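Local coordinates for haloacid dehalogenase-like hydrolase (Bacteroides thetaiotaomicron, PDB 2RB5), which probably acts as a magnesium-dependent phosphatase of the haloacid dehalogenase superfamily, and here holds tungstate and magnesium in its active site, at residues K3-D8 / E205-G210; I41-P46 / Y65-G70; G185-K190 / D215-R220. All blocks are in the same frame, centred on the assembly; numbering follows the deposited sequence. Where two conformers were deposited one is given.

The three contacts meet round one tungstate group. Interaction 1 and interaction 2 are buried pairings of parallel strands in the same central sheet. Strands 4-7 and 38-42 are neighbours there, joined by a backbone bond from Ala42 to Phe7. Interaction 3 is only partly buried. It brings two helix starts together beside the sheet and relies on side chains, with a salt bridge inside and a water bridge on the outer side. Apolar packing fills interaction 1 and, to a lesser extent, interaction 2. At the strand ends the chemistry turns polar. Asp8, the 43-44 turn and Lys188 each reach the tungstate, and Ser208 is tied to Met218 of interaction 3.

Interaction 1: residues K3-D8 / E205-G210; sequences KALFFD and ETMSFG. With MG (magnesium ion), chain B; WO6 (trioxido(oxo)tungsten), chain C.
Phe7 and Phe209 form an offset stack between two parallel strands, 4-7 and 206-210, in the core sheet of the haloacid dehalogenase fold. Their ring centroids are 4.4 Å apart and the planes differ by 18°. CE2 of Phe7 sits over one face of the Phe209 ring, toward its rim, 3.4 Å from CD1. Leu5 CD2 reaches the edge of the same ring and also packs on CB of Met207. Ile251 of helix 250-258 closes over both phenylalanines. On the other side, the Phe6 ring turns an edge to Thr206 CG2 under helix 188-199.

Glu205 O takes both Lys3 N and Ala4 N. The parallel-strand bonds then alternate through Met207 N to Ala4 O, Phe6 N to Met207 O and Phe209 N to Phe6 O. The last runs from Asp8 N to Phe209 O at the active site. Asp8 fits the family's DxDx(T/V) motif. Its CB lies 3.5 Å from Phe209 O. Its CG is anti to the backbone N (chi1 176°), which carries the carboxylate past the strand end. OD1 binds the magnesium ion at 2.1 Å and is hydrogen-bonded to Thr12. OD2 meets the tungsten atom at 2.3 Å. Asp10 and Asp211 help complete the metal site.

At the far end Lys3 and Glu205 run side by side. Lys3 NZ is 4.0 Å from Glu205 OE2, too far for a salt bridge. Glu205 OE1 is held by the backbone N of Lys202. One water spans the gap, accepting from Lys3 NZ at 2.7 Å and donating to Glu205 OE2.

Interaction 2: residues I41-P46 / Y65-G70; sequences IATGRP and YITMNG. With WO6 (trioxido(oxo)tungsten), chain C.
Ile41 and Ala42 pair in parallel with Tyr65 and Ile66, closing the beta-alpha-beta unit of strand 38-42, helix 54-58 and strand 64-67. The backbone bonds come first. Ile66 N donates to Ile41 O at 2.8 Å, and Thr43 N donates to Ile66 O. Past the strand ends the chains stay tied as loops. Asn69 N donates to Thr43 O at 3.0 Å. Met68 N reaches Arg45 O at 3.2 Å, but from above the carbonyl plane, 59° out of it.

The apolar contacts follow the sheet. Ile41 lies alongside Tyr65, with CB 3.8 Å from ring atom CD2. Ala42 CB meets the CD1 tip of Ile66 on the opposite side. In the loops, Pro46 CB packs on CG of Met68, and Val107 touches both.

The third group of contacts binds the tungstate, in the loop after the strand. Thr43 OG1 is anti to the backbone N (chi1 -176°), and this places it to donate to WO6 O3 at 2.8 Å. Thr43 OG1 also accepts from Arg45 N at 3.0 Å, which makes an ST turn. A valine here would probably leave WO6 O3 without that donor and Arg45 N without its acceptor, freeing the turn to shift. Gly44 N adds a nearly straight bond to WO6 O4. Arg45 NE forms a salt bridge with Asp10, and NH1 is hydrogen-bonded to Ile49 O.

Gly44 has no side chain, so the Asn69 amide comes close. It is held there by Gln149, Asp180 and Asn214, with ND2 3.3 Å from Gly44 CA.

Interaction 3: residues G185-K190 / D215-R220; sequences GDTKQK and DISMLR. With WO6 (trioxido(oxo)tungsten), chain C.
Lys188 and Asp215 form the salt bridge that closes the buried side of this contact. The lysine chain runs extended from the first turn of helix 188-199. Its CB lies 3.9 Å from Met218 SD, and CD touches the same sulfur. NZ then meets Asp215 OD1 at 2.7 Å, nearly in line with the C-O bond of the carboxylate. NZ also donates to WO6 O4 at 3.0 Å and to the backbone O of Ala42. These three bonds fix the ammonium group. The pair fits the motif III lysine and a motif IV acid of the haloacid dehalogenase family. Asp215 has been seen to bind magnesium in this protein. Here its side chain lies about 4 Å from the ion at the nearest atoms, and OD2 takes the backbone N-H groups of Asp211 and Gly212.

The outer side is looser, and there hydroxyls and a water make the links. Thr187 OG1 and Ser217 OG share a hydrogen bond of 3.1 Å. Both hydroxyls stand between the backbone N and the carbonyl carbon (chi1 72° and 63°), and this turns them to face each other. Thr187 is the N-cap of its helix, and its OG1 accepts a weak bond from Gln189 N. Gln189 OE1 does not bond Ser217 directly. A water bridges them, donating to Gln189 OE1 at 2.6 Å and to Ser217 O at 2.8 Å.

The two helices start on the same side of the sheet. Met218 O takes a hydrogen bond from Ser208 of strand 206-210, while Ile216 and Leu219 pack on helix 233-238.

Interaction 1: residues K3-D8 / E205-G210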
ATOM      1  N   LYS A   3       8.261   2.213  18.987  1.00  7.96           N
ATOM      2  CA  LYS A   3       9.117   1.100  18.639  1.00  8.18           C
ATOM      3  C   LYS A   3       9.011   0.676  17.171  1.00  7.16           C
ATOM      4  O   LYS A   3       9.946   0.032  16.684  1.00  7.88           O
ATOM      5  CB  LYS A   3       8.828  -0.119  19.527  1.00  8.93           C
ATOM      6  CG  LYS A   3       9.232   0.109  20.978  1.00 11.21           C
ATOM      7  CD  LYS A   3       9.134  -1.115  21.855  1.00 15.73           C
ATOM      8  CE  LYS A   3       9.963  -1.042  23.127  1.00 21.02           C
ATOM      9  NZ  LYS A   3       9.933  -2.237  24.030  1.00 24.97           N
ATOM     10  N   ALA A   4       7.930   0.962  16.496  1.00  7.16           N
ATOM     11  CA  ALA A   4       7.677   0.484  15.151  1.00  6.89           C
ATOM     12  C   ALA A   4       7.149   1.625  14.300  1.00  6.67           C
ATOM     13  O   ALA A   4       6.193   2.307  14.692  1.00  7.33           O
ATOM     14  CB  ALA A   4       6.653  -0.617  15.139  1.00  7.83           C
ATOM     15  N   LEU A   5       7.773   1.796  13.130  1.00  6.22           N
ATOM     16  CA  LEU A   5       7.410   2.800  12.138  1.00  6.04           C
ATOM     17  C   LEU A   5       6.828   2.085  10.934  1.00  6.08           C
ATOM     18  O   LEU A   5       7.428   1.131  10.432  1.00  7.29           O
ATOM     19  CB  LEU A   5       8.623   3.594  11.683  1.00  6.77           C
ATOM     20  CG  LEU A   5       9.471   4.210  12.792  1.00  6.68           C
ATOM     21  CD1 LEU A   5      10.658   4.934  12.190  1.00  8.39           C
ATOM     22  CD2 LEU A   5       8.686   5.146  13.679  1.00  7.60           C
ATOM     23  N   PHE A   6       5.683   2.555  10.436  1.00  5.83           N
ATOM     24  CA  PHE A   6       5.023   1.976   9.277  1.00  5.66           C
ATOM     25  C   PHE A   6       4.905   3.010   8.183  1.00  5.70           C
ATOM     26  O   PHE A   6       4.209   4.030   8.379  1.00  6.87           O
ATOM     27  CB  PHE A   6       3.602   1.481   9.646  1.00  6.42           C
ATOM     28  CG  PHE A   6       3.671   0.336  10.632  1.00  6.24           C
ATOM     29  CD1 PHE A   6       3.639   0.551  12.004  1.00  6.49           C
ATOM     30  CD2 PHE A   6       3.817  -0.966  10.173  1.00  6.20           C
ATOM     31  CE1 PHE A   6       3.745  -0.526  12.882  1.00  6.94           C
ATOM     32  CE2 PHE A   6       3.918  -2.027  11.043  1.00  6.39           C
ATOM     33  CZ  PHE A   6       3.875  -1.805  12.414  1.00  6.97           C
ATOM     34  N   PHE A   7       5.550   2.774   7.063  1.00  5.76           N
ATOM     35  CA  PHE A   7       5.603   3.734   5.974  1.00  6.18           C
ATOM     36  C   PHE A   7       4.885   3.228   4.734  1.00  6.05           C
ATOM     37  O   PHE A   7       5.270   2.217   4.154  1.00  6.37           O
ATOM     38  CB  PHE A   7       7.040   4.012   5.547  1.00  6.32           C
ATOM     39  CG  PHE A   7       7.881   4.690   6.593  1.00  6.38           C
ATOM     40  CD1 PHE A   7       8.744   3.961   7.405  1.00  6.88           C
ATOM     41  CD2 PHE A   7       7.840   6.066   6.766  1.00  6.62           C
ATOM     42  CE1 PHE A   7       9.508   4.586   8.370  1.00  7.22           C
ATOM     43  CE2 PHE A   7       8.607   6.683   7.728  1.00  7.37           C
ATOM     44  CZ  PHE A   7       9.438   5.951   8.537  1.00  7.46           C
ATOM     45  N   ASP A   8       3.885   4.000   4.277  1.00  6.20           N
ATOM     46  CA  ASP A   8       3.447   3.883   2.888  1.00  6.47           C
ATOM     47  C   ASP A   8       4.644   4.194   1.964  1.00  6.33           C
ATOM     48  O   ASP A   8       5.580   4.898   2.351  1.00  6.80           O
ATOM     49  CB  ASP A   8       2.301   4.852   2.682  1.00  7.03           C
ATOM     50  CG  ASP A   8       1.807   4.916   1.258  1.00  7.65           C
ATOM     51  OD1 ASP A   8       1.775   6.026   0.694  1.00  7.71           O
ATOM     52  OD2 ASP A   8       1.458   3.816   0.747  1.00  7.92           O
ATOM     53  N   GLU A 205       2.854   1.661  20.848  1.00  7.33           N
ATOM     54  CA  GLU A 205       4.246   1.891  20.481  1.00  7.66           C
ATOM     55  C   GLU A 205       4.445   2.034  18.979  1.00  6.82           C
ATOM     56  O   GLU A 205       5.542   1.887  18.461  1.00  7.97           O
ATOM     57  CB  GLU A 205       5.138   0.765  21.027  1.00  8.58           C
ATOM     58  CG  GLU A 205       5.078   0.581  22.536  1.00 10.87           C
ATOM     59  CD  GLU A 205       5.684  -0.679  23.089  1.00 11.86           C
ATOM     60  OE1 GLU A 205       5.592  -1.792  22.471  1.00 11.02           O
ATOM     61  OE2 GLU A 205       6.285  -0.568  24.212  1.00 15.10           O
ATOM     62  N   THR A 206       3.372   2.308  18.226  1.00  6.81           N
ATOM     63  CA  THR A 206       3.438   2.377  16.763  1.00  6.27           C
ATOM     64  C   THR A 206       3.250   3.804  16.246  1.00  6.39           C
ATOM     65  O   THR A 206       2.571   4.631  16.833  1.00  6.91           O
ATOM     66  CB  THR A 206       2.363   1.476  16.142  1.00  6.91           C
ATOM     67  OG1 THR A 206       1.044   1.940  16.495  1.00  7.01           O
ATOM     68  CG2 THR A 206       2.523   0.021  16.524  1.00  7.23           C
ATOM     69  N   MET A 207       3.830   4.043  15.074  1.00  6.20           N
ATOM     70  CA  MET A 207       3.700   5.275  14.340  1.00  6.22           C
ATOM     71  C   MET A 207       3.551   4.934  12.861  1.00  5.74           C
ATOM     72  O   MET A 207       4.334   4.132  12.362  1.00  6.81           O
ATOM     73  CB  MET A 207       4.907   6.197  14.578  1.00  6.60           C
ATOM     74  CG  MET A 207       4.847   7.546  13.890  1.00  7.48           C
ATOM     75  SD  MET A 207       6.260   8.595  14.250  1.00  9.10           S
ATOM     76  CE  MET A 207       5.890   9.003  15.957  1.00 10.57           C
ATOM     77  N   SER A 208       2.590   5.553  12.187  1.00  5.91           N
ATOM     78  CA  SER A 208       2.370   5.332  10.751  1.00  6.20           C
ATOM     79  C   SER A 208       2.496   6.638   9.992  1.00  6.43           C
ATOM     80  O   SER A 208       2.306   7.738  10.559  1.00  6.89           O
ATOM     81  CB  SER A 208       1.033   4.653  10.520  1.00  6.82           C
ATOM     82  OG  SER A 208      -0.001   5.526  10.963  1.00  7.26           O
ATOM     83  N   PHE A 209       2.794   6.514   8.715  1.00  6.13           N
ATOM     84  CA  PHE A 209       3.034   7.622   7.797  1.00  6.39           C
ATOM     85  C   PHE A 209       2.347   7.341   6.471  1.00  6.33           C
ATOM     86  O   PHE A 209       2.558   6.267   5.892  1.00  6.65           O
ATOM     87  CB  PHE A 209       4.534   7.805   7.506  1.00  6.47           C
ATOM     88  CG  PHE A 209       5.401   8.039   8.714  1.00  6.30           C
ATOM     89  CD1 PHE A 209       5.766   6.971   9.552  1.00  6.85           C
ATOM     90  CD2 PHE A 209       5.863   9.295   9.004  1.00  7.39           C
ATOM     91  CE1 PHE A 209       6.595   7.200  10.614  1.00  7.85           C
ATOM     92  CE2 PHE A 209       6.740   9.503  10.088  1.00  8.24           C
ATOM     93  CZ  PHE A 209       7.105   8.449  10.908  1.00  8.57           C
ATOM     94  N   GLY A 210       1.539   8.267   5.989  1.00  6.55           N
ATOM     95  CA  GLY A 210       0.849   8.054   4.731  1.00  6.96           C
ATOM     96  C   GLY A 210       0.355   9.322   4.098  1.00  6.98           C
ATOM     97  O   GLY A 210       0.314  10.391   4.709  1.00  7.61           O
TER
HETATM   98 MG    MG B 701       0.628   6.611  -0.929  1.00  7.99          MG
HETATM   99  W   WO6 C 801       1.165   3.042  -1.385  1.00 10.28           W
HETATM  100  O1  WO6 C 801       1.066   2.297  -3.041  1.00 11.43           O
HETATM  101  O2  WO6 C 801       0.904   4.719  -1.752  1.00  8.37           O
HETATM  102  O3  WO6 C 801       2.745   2.522  -1.140  1.00  9.42           O
HETATM  103  O4  WO6 C 801      -0.121   2.122  -0.818  1.00  9.18           O
HETATM  104  O   HOH W   1       7.825  -2.170  25.732  1.00 17.59           O
HETATM  105  O   HOH W   2      -1.117   5.916   0.017  1.00  8.66           O
HETATM  106  O   HOH W   3      -0.357   7.455  -2.529  1.00  9.61           O

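Interaction 2: residues I41-P46 / Y65-G70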
ATOM      1  N   ILE A  41       7.450  -1.421   5.805  1.00  6.09           N
ATOM      2  CA  ILE A  41       6.714  -0.924   4.641  1.00  6.51           C
ATOM      3  C   ILE A  41       5.259  -1.346   4.781  1.00  6.23           C
ATOM      4  O   ILE A  41       4.978  -2.480   5.178  1.00  7.11           O
ATOM      5  CB  ILE A  41       7.366  -1.500   3.369  1.00  7.13           C
ATOM      6  CG1 ILE A  41       8.823  -1.035   3.261  1.00  7.43           C
ATOM      7  CG2 ILE A  41       6.532  -1.220   2.144  1.00  8.53           C
ATOM      8  CD1 ILE A  41       9.005   0.461   3.165  1.00  9.70           C
ATOM      9  N   ALA A  42       4.334  -0.443   4.430  1.00  6.61           N
ATOM     10  CA  ALA A  42       2.908  -0.726   4.440  1.00  6.38           C
ATOM     11  C   ALA A  42       2.325  -0.178   3.165  1.00  6.45           C
ATOM     12  O   ALA A  42       2.041   1.039   3.087  1.00  7.10           O
ATOM     13  CB  ALA A  42       2.268  -0.172   5.701  1.00  7.51           C
ATOM     14  N   THR A  43       2.132  -1.033   2.170  1.00  6.69           N
ATOM     15  CA  THR A  43       1.822  -0.604   0.824  1.00  7.00           C
ATOM     16  C   THR A  43       0.683  -1.406   0.207  1.00  6.67           C
ATOM     17  O   THR A  43       0.458  -2.573   0.516  1.00  6.85           O
ATOM     18  CB  THR A  43       3.112  -0.732  -0.057  1.00  7.17           C
ATOM     19  OG1 THR A  43       2.856  -0.229  -1.374  1.00  7.68           O
ATOM     20  CG2 THR A  43       3.604  -2.143  -0.215  1.00  7.36           C
ATOM     21  N   GLY A  44      -0.060  -0.738  -0.691  1.00  7.46           N
ATOM     22  CA  GLY A  44      -0.974  -1.389  -1.557  1.00  7.77           C
ATOM     23  C   GLY A  44      -0.299  -2.177  -2.665  1.00  7.62           C
ATOM     24  O   GLY A  44      -0.941  -3.030  -3.273  1.00  9.06           O
ATOM     25  N   ARG A  45       0.945  -1.897  -2.981  1.00  7.48           N
ATOM     26  CA  ARG A  45       1.632  -2.641  -4.001  1.00  8.09           C
ATOM     27  C   ARG A  45       1.811  -4.101  -3.568  1.00  7.83           C
ATOM     28  O   ARG A  45       2.184  -4.349  -2.419  1.00  8.38           O
ATOM     29  CB  ARG A  45       3.021  -2.065  -4.288  1.00  8.70           C
ATOM     30  CG  ARG A  45       3.002  -0.688  -4.933  1.00  8.90           C
ATOM     31  CD  ARG A  45       4.420  -0.202  -5.197  1.00  9.81           C
ATOM     32  NE  ARG A  45       4.472   1.093  -5.837  1.00  9.85           N
ATOM     33  CZ  ARG A  45       4.997   1.350  -7.018  1.00 10.35           C
ATOM     34  NH1 ARG A  45       5.514   0.419  -7.778  1.00 12.50           N
ATOM     35  NH2 ARG A  45       5.009   2.605  -7.448  1.00 11.78           N
ATOM     36  N   PRO A  46       1.680  -5.040  -4.483  1.00  8.41           N
ATOM     37  CA  PRO A  46       2.237  -6.366  -4.265  1.00  9.09           C
ATOM     38  C   PRO A  46       3.747  -6.346  -4.376  1.00  8.48           C
ATOM     39  O   PRO A  46       4.319  -5.498  -5.063  1.00  9.08           O
ATOM     40  CB  PRO A  46       1.620  -7.234  -5.366  1.00 11.44           C
ATOM     41  CG  PRO A  46       1.208  -6.296  -6.379  1.00 14.22           C
ATOM     42  CD  PRO A  46       0.927  -4.959  -5.756  1.00 10.13           C
ATOM     43  N   TYR A  65       7.466  -6.304   5.816  1.00  6.26           N
ATOM     44  CA  TYR A  65       6.595  -5.785   4.795  1.00  6.88           C
ATOM     45  C   TYR A  65       5.134  -6.154   5.013  1.00  6.43           C
ATOM     46  O   TYR A  65       4.775  -7.328   5.245  1.00  7.45           O
ATOM     47  CB  TYR A  65       6.976  -6.330   3.420  1.00  7.74           C
ATOM     48  CG  TYR A  65       8.278  -5.829   2.867  1.00  7.45           C
ATOM     49  CD1 TYR A  65       9.489  -6.375   3.288  1.00  8.15           C
ATOM     50  CD2 TYR A  65       8.342  -4.863   1.901  1.00  8.33           C
ATOM     51  CE1 TYR A  65      10.716  -5.947   2.787  1.00  8.68           C
ATOM     52  CE2 TYR A  65       9.546  -4.406   1.365  1.00  9.99           C
ATOM     53  CZ  TYR A  65      10.728  -4.969   1.832  1.00  9.56           C
ATOM     54  OH  TYR A  65      11.898  -4.510   1.276  1.00 12.18           O
ATOM     55  N   ILE A  66       4.305  -5.139   4.877  1.00  6.30           N
ATOM     56  CA  ILE A  66       2.846  -5.239   4.711  1.00  6.09           C
ATOM     57  C   ILE A  66       2.603  -4.864   3.273  1.00  5.76           C
ATOM     58  O   ILE A  66       2.863  -3.739   2.861  1.00  6.59           O
ATOM     59  CB  ILE A  66       2.131  -4.301   5.666  1.00  6.12           C
ATOM     60  CG1 ILE A  66       2.335  -4.686   7.134  1.00  6.54           C
ATOM     61  CG2 ILE A  66       0.686  -4.149   5.317  1.00  6.83           C
ATOM     62  CD1 ILE A  66       2.148  -3.518   8.066  1.00  7.10           C
ATOM     63  N   THR A  67       2.128  -5.827   2.462  1.00  6.35           N
ATOM     64  CA  THR A  67       1.892  -5.615   1.046  1.00  6.59           C
ATOM     65  C   THR A  67       0.441  -5.924   0.745  1.00  6.39           C
ATOM     66  O   THR A  67      -0.286  -6.497   1.559  1.00  6.66           O
ATOM     67  CB  THR A  67       2.847  -6.430   0.133  1.00  6.93           C
ATOM     68  OG1 THR A  67       2.476  -7.804   0.155  1.00  7.71           O
ATOM     69  CG2 THR A  67       4.294  -6.243   0.528  1.00  8.85           C
ATOM     70  N   MET A  68      -0.004  -5.520  -0.455  1.00  6.52           N
ATOM     71  CA  MET A  68      -1.410  -5.746  -0.841  1.00  6.96           C
ATOM     72  C   MET A  68      -2.354  -5.280   0.253  1.00  6.80           C
ATOM     73  O   MET A  68      -3.321  -5.963   0.606  1.00  7.01           O
ATOM     74  CB  MET A  68      -1.681  -7.171  -1.276  1.00  7.06           C
ATOM     75  CG  MET A  68      -0.861  -7.532  -2.490  1.00  9.31           C
ATOM     76  SD  MET A  68      -1.428  -9.034  -3.321  1.00  9.98           S
ATOM     77  CE  MET A  68      -0.067 -10.139  -3.117  1.00 10.51           C
ATOM     78  N   ASN A  69      -2.080  -4.087   0.831  1.00  7.24           N
ATOM     79  CA  ASN A  69      -3.004  -3.475   1.788  1.00  7.17           C
ATOM     80  C   ASN A  69      -3.257  -4.348   3.013  1.00  7.39           C
ATOM     81  O   ASN A  69      -4.318  -4.247   3.633  1.00  9.30           O
ATOM     82  CB  ASN A  69      -4.311  -3.070   1.123  1.00  7.98           C
ATOM     83  CG  ASN A  69      -4.101  -1.963   0.138  1.00  8.26           C
ATOM     84  OD1 ASN A  69      -3.817  -0.825   0.522  1.00 10.29           O
ATOM     85  ND2 ASN A  69      -4.148  -2.317  -1.172  1.00  8.70           N
ATOM     86  N   GLY A  70      -2.257  -5.172   3.414  1.00  7.04           N
ATOM     87  CA  GLY A  70      -2.426  -6.039   4.551  1.00  6.83           C
ATOM     88  C   GLY A  70      -2.758  -7.476   4.233  1.00  6.74           C
ATOM     89  O   GLY A  70      -2.704  -8.325   5.118  1.00  7.67           O
TER
HETATM   90  W   WO6 C 801       1.165   3.042  -1.385  1.00 10.28           W
HETATM   91  O1  WO6 C 801       1.066   2.297  -3.041  1.00 11.43           O
HETATM   92  O2  WO6 C 801       0.904   4.719  -1.752  1.00  8.37           O
HETATM   93  O3  WO6 C 801       2.745   2.522  -1.140  1.00  9.42           O
HETATM   94  O4  WO6 C 801      -0.121   2.122  -0.818  1.00  9.18           O

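Interaction 3: residues G185-K190 / D215-R220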
ATOM      1  N   GLY A 185     -11.630  -7.200   6.079  1.00  8.36           N
ATOM      2  CA  GLY A 185     -10.764  -6.766   7.134  1.00  8.90           C
ATOM      3  C   GLY A 185      -9.346  -6.501   6.733  1.00  8.01           C
ATOM      4  O   GLY A 185      -8.581  -5.981   7.560  1.00  9.56           O
ATOM      5  N   ASP A 186      -8.960  -6.830   5.509  1.00  7.49           N
ATOM      6  CA  ASP A 186      -7.566  -6.686   5.082  1.00  7.70           C
ATOM      7  C   ASP A 186      -7.273  -5.286   4.588  1.00  7.55           C
ATOM      8  O   ASP A 186      -7.528  -4.905   3.443  1.00  9.48           O
ATOM      9  CB  ASP A 186      -7.231  -7.749   4.067  1.00  7.88           C
ATOM     10  CG  ASP A 186      -7.305  -9.110   4.684  1.00  8.07           C
ATOM     11  OD1 ASP A 186      -6.956  -9.272   5.880  1.00  8.95           O
ATOM     12  OD2 ASP A 186      -7.721 -10.040   3.957  1.00  9.25           O
ATOM     13  N   THR A 187      -6.830  -4.445   5.517  1.00  8.80           N
ATOM     14  CA  THR A 187      -6.359  -3.095   5.314  1.00  8.72           C
ATOM     15  C   THR A 187      -4.987  -2.966   5.987  1.00  7.83           C
ATOM     16  O   THR A 187      -4.550  -3.883   6.680  1.00  7.98           O
ATOM     17  CB  THR A 187      -7.284  -2.010   5.907  1.00 14.80           C
ATOM     18  OG1 THR A 187      -7.155  -2.070   7.310  1.00 20.58           O
ATOM     19  CG2 THR A 187      -8.735  -2.313   5.519  1.00 19.53           C
ATOM     20  N   LYS A 188      -4.353  -1.838   5.816  1.00  8.31           N
ATOM     21  CA  LYS A 188      -3.019  -1.701   6.454  1.00  7.77           C
ATOM     22  C   LYS A 188      -3.114  -1.788   7.964  1.00  7.43           C
ATOM     23  O   LYS A 188      -2.120  -2.145   8.599  1.00  8.32           O
ATOM     24  CB  LYS A 188      -2.351  -0.416   6.007  1.00  7.97           C
ATOM     25  CG  LYS A 188      -2.003  -0.399   4.516  1.00  8.32           C
ATOM     26  CD  LYS A 188      -1.364   0.896   4.080  1.00  7.90           C
ATOM     27  CE  LYS A 188      -1.246   0.956   2.587  1.00  8.10           C
ATOM     28  NZ  LYS A 188      -0.443   2.124   2.126  1.00  7.89           N
ATOM     29  N   GLN A 189      -4.253  -1.502   8.575  1.00  7.60           N
ATOM     30  CA  GLN A 189      -4.461  -1.709  10.025  1.00  8.00           C
ATOM     31  C   GLN A 189      -4.234  -3.179  10.396  1.00  7.38           C
ATOM     32  O   GLN A 189      -3.583  -3.459  11.425  1.00  7.40           O
ATOM     33  CB  GLN A 189      -5.850  -1.241  10.412  1.00 10.25           C
ATOM     34  CG  GLN A 189      -6.445  -1.781  11.725  1.00 10.47           C
ATOM     35  CD  GLN A 189      -7.765  -1.160  12.041  1.00 14.45           C
ATOM     36  OE1 GLN A 189      -8.202  -0.233  11.349  1.00 16.33           O
ATOM     37  NE2 GLN A 189      -8.386  -1.616  13.121  1.00 19.90           N
ATOM     38  N   LYS A 190      -4.795  -4.113   9.617  1.00  7.66           N
ATOM     39  CA  LYS A 190      -4.556  -5.543   9.824  1.00  7.61           C
ATOM     40  C   LYS A 190      -3.070  -5.863   9.733  1.00  6.64           C
ATOM     41  O   LYS A 190      -2.527  -6.635  10.504  1.00  6.93           O
ATOM     42  CB  LYS A 190      -5.369  -6.359   8.793  1.00  8.13           C
ATOM     43  CG  LYS A 190      -5.067  -7.827   8.740  1.00  8.07           C
ATOM     44  CD  LYS A 190      -5.347  -8.573  10.021  1.00  7.75           C
ATOM     45  CE  LYS A 190      -5.413 -10.081   9.763  1.00  7.61           C
ATOM     46  NZ  LYS A 190      -5.552 -10.879  11.020  1.00  7.86           N
ATOM     47  N   ASP A 215      -4.401   4.762   3.431  1.00  7.71           N
ATOM     48  CA  ASP A 215      -3.644   4.909   4.663  1.00  7.64           C
ATOM     49  C   ASP A 215      -4.530   5.323   5.841  1.00  7.57           C
ATOM     50  O   ASP A 215      -4.054   5.321   6.972  1.00  7.59           O
ATOM     51  CB  ASP A 215      -2.542   5.959   4.492  1.00  7.86           C
ATOM     52  CG  ASP A 215      -1.561   5.539   3.413  1.00  7.38           C
ATOM     53  OD1 ASP A 215      -1.185   4.343   3.420  1.00  8.78           O
ATOM     54  OD2 ASP A 215      -1.189   6.433   2.609  1.00  7.83           O
ATOM     55  N   ILE A 216      -5.767   5.738   5.588  1.00  8.30           N
ATOM     56  CA  ILE A 216      -6.566   6.294   6.669  1.00  8.21           C
ATOM     57  C   ILE A 216      -6.739   5.318   7.823  1.00  7.65           C
ATOM     58  O   ILE A 216      -6.616   5.697   8.967  1.00  8.13           O
ATOM     59  CB  ILE A 216      -7.907   6.821   6.095  1.00  9.50           C
ATOM     60  CG1 ILE A 216      -7.679   8.131   5.336  1.00 10.68           C
ATOM     61  CG2 ILE A 216      -8.937   6.969   7.228  1.00 11.28           C
ATOM     62  CD1 ILE A 216      -8.852   8.666   4.569  1.00 12.57           C
ATOM     63  N   SER A 217      -6.986   4.032   7.514  1.00  8.39           N
ATOM     64  CA  SER A 217      -7.209   3.104   8.658  1.00  8.53           C
ATOM     65  C   SER A 217      -5.925   2.995   9.476  1.00  7.59           C
ATOM     66  O   SER A 217      -6.034   2.893  10.697  1.00  7.97           O
ATOM     67  CB  SER A 217      -7.776   1.774   8.256  1.00  9.68           C
ATOM     68  OG  SER A 217      -6.894   1.065   7.409  1.00 11.01           O
ATOM     69  N   MET A 218      -4.740   2.955   8.872  1.00  7.23           N
ATOM     70  CA  MET A 218      -3.537   2.823   9.667  1.00  7.26           C
ATOM     71  C   MET A 218      -3.157   4.137  10.335  1.00  6.63           C
ATOM     72  O   MET A 218      -2.457   4.118  11.385  1.00  7.51           O
ATOM     73  CB  MET A 218      -2.357   2.230   8.909  1.00  7.30           C
ATOM     74  CG  MET A 218      -1.690   3.100   7.881  1.00  7.65           C
ATOM     75  SD  MET A 218      -0.070   2.385   7.459  1.00  7.25           S
ATOM     76  CE  MET A 218       0.570   3.616   6.344  1.00  9.01           C
ATOM     77  N   LEU A 219      -3.513   5.299   9.777  1.00  7.19           N
ATOM     78  CA  LEU A 219      -3.279   6.587  10.426  1.00  7.15           C
ATOM     79  C   LEU A 219      -4.098   6.673  11.710  1.00  7.54           C
ATOM     80  O   LEU A 219      -3.624   7.189  12.713  1.00  8.87           O
ATOM     81  CB  LEU A 219      -3.602   7.749   9.471  1.00  7.99           C
ATOM     82  CG  LEU A 219      -2.609   7.899   8.337  1.00  8.34           C
ATOM     83  CD1 LEU A 219      -3.170   8.853   7.279  1.00  9.85           C
ATOM     84  CD2 LEU A 219      -1.263   8.359   8.824  1.00  9.73           C
ATOM     85  N   ARG A 220      -5.339   6.166  11.675  1.00  7.68           N
ATOM     86  CA  ARG A 220      -6.180   6.122  12.852  0.57  8.80           C
ATOM     87  C   ARG A 220      -5.735   5.092  13.868  1.00  8.31           C
ATOM     88  O   ARG A 220      -5.789   5.272  15.079  1.00  9.62           O
ATOM     89  CB  ARG A 220      -7.613   5.745  12.475  0.57  9.97           C
ATOM     90  CG  ARG A 220      -8.286   6.849  11.682  0.57 12.14           C
ATOM     91  CD  ARG A 220      -9.755   6.465  11.500  0.57 15.79           C
ATOM     92  NE  ARG A 220     -10.476   7.458  10.750  0.57 18.78           N
ATOM     93  CZ  ARG A 220     -11.421   7.340   9.858  0.57 19.67           C
ATOM     94  NH1 ARG A 220     -11.888   6.151   9.533  0.57 25.62           N
ATOM     95  NH2 ARG A 220     -11.933   8.425   9.286  0.57 29.58           N
TER
HETATM   96  W   WO6 C 801       1.165   3.042  -1.385  1.00 10.28           W
HETATM   97  O1  WO6 C 801       1.066   2.297  -3.041  1.00 11.43           O
HETATM   98  O2  WO6 C 801       0.904   4.719  -1.752  1.00  8.37           O
HETATM   99  O3  WO6 C 801       2.745   2.522  -1.140  1.00  9.42           O
HETATM  100  O4  WO6 C 801      -0.121   2.122  -0.818  1.00  9.18           O
HETATM  101  O   HOH W   4      -8.466   2.277  11.897  1.00 13.70           O